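PDB 1WPX: carboxypeptidase Y inhibitor from Saccharomyces cerevisiae, which inhibits carboxypeptidase Y specifically and potently, as a member of the phosphatidylethanolamine-binding protein family. Local coordinates for residues G199-A202 / K203-N206. Sequence-based numbering, arbitrary orientation.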
ATOM      1  N   GLY B 199      -3.846  30.353   7.664  1.00 44.37           N
ATOM      2  CA  GLY B 199      -5.197  30.472   8.175  1.00 45.03           C
ATOM      3  C   GLY B 199      -5.634  31.918   8.256  1.00 46.38           C
ATOM      4  O   GLY B 199      -6.677  32.283   7.724  1.00 48.06           O
ATOM      5  N   LYS B 200      -4.828  32.734   8.926  1.00 48.00           N
ATOM      6  CA  LYS B 200      -5.095  34.159   9.095  1.00 50.26           C
ATOM      7  C   LYS B 200      -5.182  34.870   7.742  1.00 50.45           C
ATOM      8  O   LYS B 200      -6.186  35.519   7.426  1.00 50.50           O
ATOM      9  CB  LYS B 200      -3.975  34.790   9.925  1.00 52.85           C
ATOM     10  CG  LYS B 200      -4.127  36.276  10.193  1.00 56.76           C
ATOM     11  CD  LYS B 200      -5.322  36.533  11.091  1.00 61.08           C
ATOM     12  CE  LYS B 200      -5.354  37.965  11.600  1.00 61.75           C
ATOM     13  NZ  LYS B 200      -6.494  38.151  12.547  1.00 62.98           N
ATOM     14  N   TRP B 201      -4.120  34.731   6.954  1.00 48.85           N
ATOM     15  CA  TRP B 201      -4.019  35.356   5.638  1.00 48.09           C
ATOM     16  C   TRP B 201      -5.104  34.931   4.650  1.00 47.44           C
ATOM     17  O   TRP B 201      -5.620  35.760   3.901  1.00 48.01           O
ATOM     18  CB  TRP B 201      -2.645  35.061   5.033  1.00 46.83           C
ATOM     19  CG  TRP B 201      -2.355  35.823   3.785  1.00 45.74           C
ATOM     20  CD1 TRP B 201      -2.051  37.149   3.687  1.00 46.67           C
ATOM     21  CD2 TRP B 201      -2.323  35.303   2.448  1.00 45.13           C
ATOM     22  NE1 TRP B 201      -1.825  37.488   2.372  1.00 45.53           N
ATOM     23  CE2 TRP B 201      -1.987  36.374   1.591  1.00 44.91           C
ATOM     24  CE3 TRP B 201      -2.544  34.037   1.891  1.00 43.74           C
ATOM     25  CZ2 TRP B 201      -1.868  36.218   0.208  1.00 43.81           C
ATOM     26  CZ3 TRP B 201      -2.425  33.882   0.516  1.00 42.99           C
ATOM     27  CH2 TRP B 201      -2.089  34.968  -0.308  1.00 44.12           C
ATOM     28  N   ALA B 202      -5.444  33.645   4.638  1.00 46.26           N
ATOM     29  CA  ALA B 202      -6.459  33.143   3.718  1.00 46.34           C
ATOM     30  C   ALA B 202      -7.840  33.704   4.028  1.00 46.89           C
ATOM     31  O   ALA B 202      -8.631  33.965   3.121  1.00 46.23           O
ATOM     32  CB  ALA B 202      -6.497  31.621   3.757  1.00 44.55           C
ATOM     33  N   LYS B 203      -8.127  33.888   5.312  1.00 48.19           N
ATOM     34  CA  LYS B 203      -9.419  34.414   5.730  1.00 49.36           C
ATOM     35  C   LYS B 203      -9.598  35.889   5.411  1.00 48.67           C
ATOM     36  O   LYS B 203     -10.627  36.284   4.866  1.00 47.86           O
ATOM     37  CB  LYS B 203      -9.630  34.187   7.228  1.00 51.75           C
ATOM     38  CG  LYS B 203     -10.261  32.850   7.556  1.00 56.63           C
ATOM     39  CD  LYS B 203     -11.666  32.751   6.951  1.00 60.90           C
ATOM     40  CE  LYS B 203     -12.301  31.375   7.193  1.00 62.93           C
ATOM     41  NZ  LYS B 203     -13.681  31.264   6.623  1.00 63.62           N
ATOM     42  N   GLU B 204      -8.605  36.705   5.745  1.00 48.18           N
ATOM     43  CA  GLU B 204      -8.722  38.131   5.475  1.00 48.22           C
ATOM     44  C   GLU B 204      -8.719  38.442   3.984  1.00 47.52           C
ATOM     45  O   GLU B 204      -8.904  39.584   3.585  1.00 49.42           O
ATOM     46  CB  GLU B 204      -7.616  38.922   6.195  1.00 48.61           C
ATOM     47  CG  GLU B 204      -6.183  38.515   5.890  1.00 50.82           C
ATOM     48  CD  GLU B 204      -5.166  39.310   6.714  1.00 51.74           C
ATOM     49  OE1 GLU B 204      -5.312  39.368   7.955  1.00 51.83           O
ATOM     50  OE2 GLU B 204      -4.221  39.873   6.124  1.00 51.89           O
ATOM     51  N   ASN B 205      -8.527  37.421   3.156  1.00 45.88           N
ATOM     52  CA  ASN B 205      -8.515  37.626   1.718  1.00 43.03           C
ATOM     53  C   ASN B 205      -9.596  36.822   1.009  1.00 42.53           C
ATOM     54  O   ASN B 205      -9.594  36.697  -0.211  1.00 43.76           O
ATOM     55  CB  ASN B 205      -7.138  37.284   1.154  1.00 42.58           C
ATOM     56  CG  ASN B 205      -6.101  38.341   1.479  1.00 41.24           C
ATOM     57  OD1 ASN B 205      -6.207  39.482   1.030  1.00 40.19           O
ATOM     58  ND2 ASN B 205      -5.090  37.969   2.262  1.00 39.29           N
ATOM     59  N   ASN B 206     -10.517  36.269   1.784  1.00 41.47           N
ATOM     60  CA  ASN B 206     -11.621  35.502   1.234  1.00 41.90           C
ATOM     61  C   ASN B 206     -11.231  34.394   0.271  1.00 40.72           C
ATOM     62  O   ASN B 206     -11.893  34.205  -0.746  1.00 40.40           O
ATOM     63  CB  ASN B 206     -12.588  36.449   0.532  1.00 45.18           C
ATOM     64  CG  ASN B 206     -13.102  37.534   1.453  1.00 49.24           C
ATOM     65  OD1 ASN B 206     -13.319  38.670   1.029  1.00 50.95           O
ATOM     66  ND2 ASN B 206     -13.309  37.189   2.723  1.00 50.95           N
TER
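Trp-201 and Asn-205 meet where the short helix 198-203 gives out in a Schellman motif, a worked example of how a helix end can be closed by backbone and side chain together, here on the way into strand 208-217 of the antiparallel sheet. Asn-206, with positive phi, is its C-prime residue: its N bonds to Lys-203 O, while Leu-207 N reaches back to Ala-202 O. Just before it, Lys-203 N and Glu-204 N still make i to i-4 bonds, to Gly-199 O and Lys-200 O, the second nearly straight, with a weak extra bond from Lys-203 N to Lys-200 O.

The tight, buried side belongs to Asn-205. With CG anti to its own carbonyl carbon (chi1 -74°), the amide swings back over the last turn, and Asn-205 ND2 donates to Trp-201 O at 2.8 Å, tilted from the carbonyl plane. The same nitrogen lies above one face of the indole, offset toward the rim, with the amide and ring planes 61° apart. Ser-181 ties the group together from outside: its OG bonds Asn-205 ND2 and Glu-204 OE2, and its O receives Trp-201 NE1. A leucine in place of Asn-205 would probably leave Trp-201 O without its side-chain donor and Ser-181 OG short of one partner.

Toward solvent the fit is looser. Lys-203 carries its ammonium away from the helix, and Lys-200 NZ and Glu-204 OE1 stay 4.9 Å apart, so any attraction is probably modest. Glu-204 CG, set between backbone N and carbonyl carbon, packs 3.4 Å from both Lys-200 O and Trp-201 O.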